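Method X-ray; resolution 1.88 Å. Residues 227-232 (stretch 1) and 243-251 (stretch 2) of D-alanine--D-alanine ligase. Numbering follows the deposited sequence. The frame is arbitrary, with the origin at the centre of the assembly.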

# COMPACT_ATOMS: atom_id res chain seq x y z
N GLY A 227 -13.36 -15.23 -24.80
CA GLY A 227 -13.79 -13.86 -24.99
C GLY A 227 -12.65 -12.97 -25.40
O GLY A 227 -11.50 -13.39 -25.48
N ARG A 228 -12.98 -11.71 -25.65
CA ARG A 228 -11.99 -10.76 -26.10
C ARG A 228 -11.38 -10.03 -24.91
O ARG A 228 -12.06 -9.77 -23.92
CB ARG A 228 -12.61 -9.77 -27.08
CG ARG A 228 -13.20 -10.44 -28.31
CD ARG A 228 -13.19 -9.49 -29.48
NE ARG A 228 -14.39 -8.67 -29.54
CZ ARG A 228 -14.50 -7.59 -30.31
NH1 ARG A 228 -13.48 -7.19 -31.05
NH2 ARG A 228 -15.64 -6.91 -30.32
N GLU A 229 -10.10 -9.71 -25.02
CA GLU A 229 -9.42 -8.94 -23.98
C GLU A 229 -9.51 -7.47 -24.36
O GLU A 229 -8.82 -7.02 -25.27
CB GLU A 229 -7.97 -9.38 -23.84
CG GLU A 229 -7.83 -10.87 -23.57
CD GLU A 229 -6.62 -11.19 -22.75
OE1 GLU A 229 -6.27 -10.38 -21.87
OE2 GLU A 229 -6.01 -12.25 -22.98
N ILE A 230 -10.38 -6.76 -23.65
CA ILE A 230 -10.68 -5.37 -23.95
C ILE A 230 -10.06 -4.52 -22.85
O ILE A 230 -10.04 -4.91 -21.68
CB ILE A 230 -12.20 -5.15 -23.99
CG1 ILE A 230 -12.83 -6.08 -25.04
CG2 ILE A 230 -12.52 -3.67 -24.26
CD1 ILE A 230 -12.28 -5.91 -26.43
N GLU A 231 -9.51 -3.37 -23.23
CA GLU A 231 -8.88 -2.50 -22.25
C GLU A 231 -9.50 -1.12 -22.32
O GLU A 231 -10.06 -0.74 -23.34
CB GLU A 231 -7.38 -2.42 -22.50
CG GLU A 231 -6.71 -3.78 -22.54
CD GLU A 231 -5.22 -3.66 -22.71
OE1 GLU A 231 -4.76 -2.57 -23.12
OE2 GLU A 231 -4.51 -4.63 -22.41
N CYS A 232 -9.41 -0.39 -21.22
CA CYS A 232 -9.96 0.95 -21.16
C CYS A 232 -9.07 1.80 -20.27
O CYS A 232 -8.72 1.40 -19.16
CB CYS A 232 -11.39 0.90 -20.62
SG CYS A 232 -12.22 2.49 -20.57
N SER A 243 -11.47 6.24 -21.61
CA SER A 243 -11.16 6.30 -23.04
C SER A 243 -12.11 5.41 -23.80
O SER A 243 -12.88 4.65 -23.22
CB SER A 243 -9.73 5.81 -23.29
OG SER A 243 -9.65 4.40 -23.04
N LEU A 244 -12.06 5.49 -25.12
CA LEU A 244 -12.66 4.46 -25.94
C LEU A 244 -11.92 3.16 -25.64
O LEU A 244 -10.70 3.17 -25.42
CB LEU A 244 -12.55 4.81 -27.42
CG LEU A 244 -13.38 6.05 -27.79
CD1 LEU A 244 -13.18 6.43 -29.24
CD2 LEU A 244 -14.85 5.81 -27.48
N PRO A 245 -12.65 2.05 -25.62
CA PRO A 245 -12.06 0.74 -25.34
C PRO A 245 -11.06 0.36 -26.42
O PRO A 245 -11.22 0.77 -27.57
CB PRO A 245 -13.27 -0.21 -25.42
CG PRO A 245 -14.48 0.66 -25.31
CD PRO A 245 -14.09 1.96 -25.94
N GLY A 246 -10.03 -0.39 -26.05
CA GLY A 246 -9.12 -0.95 -27.02
C GLY A 246 -9.13 -2.45 -26.86
O GLY A 246 -9.75 -2.98 -25.93
N GLU A 247 -8.43 -3.15 -27.75
CA GLU A 247 -8.36 -4.60 -27.66
C GLU A 247 -6.93 -5.07 -27.81
O GLU A 247 -6.13 -4.49 -28.52
CB GLU A 247 -9.25 -5.26 -28.71
CG GLU A 247 -9.07 -6.78 -28.78
CD GLU A 247 -10.06 -7.45 -29.72
OE1 GLU A 247 -10.52 -6.79 -30.67
OE2 GLU A 247 -10.38 -8.63 -29.50
N ILE A 248 -6.63 -6.15 -27.10
CA ILE A 248 -5.34 -6.78 -27.26
C ILE A 248 -5.60 -8.23 -27.61
O ILE A 248 -6.54 -8.84 -27.10
CB ILE A 248 -4.49 -6.69 -25.97
CG1 ILE A 248 -3.05 -7.12 -26.25
CG2 ILE A 248 -5.11 -7.52 -24.86
CD1 ILE A 248 -2.14 -7.06 -25.03
N ILE A 249 -4.80 -8.76 -28.51
CA ILE A 249 -4.92 -10.16 -28.90
C ILE A 249 -3.58 -10.84 -28.67
O ILE A 249 -2.63 -10.65 -29.43
CB ILE A 249 -5.33 -10.33 -30.36
CG1 ILE A 249 -6.57 -9.49 -30.68
CG2 ILE A 249 -5.58 -11.82 -30.66
CD1 ILE A 249 -6.23 -8.07 -31.11
N PRO A 250 -3.51 -11.63 -27.60
CA PRO A 250 -2.32 -12.44 -27.33
C PRO A 250 -1.97 -13.29 -28.54
O PRO A 250 -2.86 -13.80 -29.21
CB PRO A 250 -2.75 -13.32 -26.15
CG PRO A 250 -4.25 -13.11 -26.00
CD PRO A 250 -4.52 -11.75 -26.54
N HIS A 251 -0.67 -13.41 -28.82
CA HIS A 251 -0.21 -14.25 -29.92
C HIS A 251 -0.08 -15.70 -29.46
O HIS A 251 0.42 -15.96 -28.37
CB HIS A 251 1.13 -13.74 -30.44
CG HIS A 251 1.03 -12.44 -31.18
ND1 HIS A 251 2.14 -11.72 -31.55
CD2 HIS A 251 -0.04 -11.74 -31.61
CE1 HIS A 251 1.76 -10.62 -32.19
NE2 HIS A 251 0.44 -10.61 -32.23
O HOH W 1 -8.91 -10.08 -27.52

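The two stretches pair as neighbouring antiparallel strands, 228-232 running against the strand that includes 246-249, with an angle of 139° between their directions. Together they bury 543 Å² of surface. Three direct backbone hydrogen bonds join the strands. Glu 231 and Gly 246 make the shortest backbone hydrogen bonds: Glu 231 N donates to Gly 246 O at 2.7 Å, and Gly 246 N returns a bond to Glu 231 O, also at 2.7 Å. Both bonds are nearly straight, as expected where two extended chains present their amides directly to each other. Farther along, Ile 248 N donates to Glu 229 O at 3.0 Å, again close to linear.

The reciprocal bond from Glu 229 N is replaced by a water. Glu 229 N and Ile 248 O are 4.2 Å apart, too far for a direct bond, and water 1 fills the gap: it accepts from Glu 229 N at 2.8 Å and donates to Ile 248 O at 2.7 Å, so it bridges the two backbones. Its second donated bond goes to Glu 247 OE2 at 2.9 Å, tying a side chain into the same bridge.

Between the amide bonds, carbonyl oxygens also receive CA-H groups, which are mildly polarised by the flanking peptide units. Gly 246 O lies 3.2 Å from Ile 230 CA, and Glu 231 O lies 3.2 Å from Pro 245 CA. A longer contact of the same kind joins Glu 247 CA to Glu 229 O at 3.4 Å. Proline has no amide hydrogen to offer, but its CA still takes part in this pattern.

The charged pairing is between Arg 228 and Glu 247. Arg 228 NH1 and Glu 247 OE1 form a salt bridge at 3.0 Å; the hydrogen bond within it is weak, because the N-H points well off the acceptor at an angle of 125°. Opposite charge therefore contributes alongside an imperfectly directed bond.

Van der Waals contacts fill in around the backbone ladder. On the face shared by Ile 230 and Glu 247, Ile 230 CD1 packs 3.8 Å from Glu 247 CB, while Ile 230 CG2 reaches Pro 245 CB at 3.7 Å, an apolar pair. On the other face, Ile 248 CG2 lies 3.6 Å from Glu 229 CB and 3.8 Å from Glu 231 OE2, so the methyl group meets both glutamate side chains. Near one end of the pairing, Cys 232 SG rests 3.5 Å from Ser 243 O.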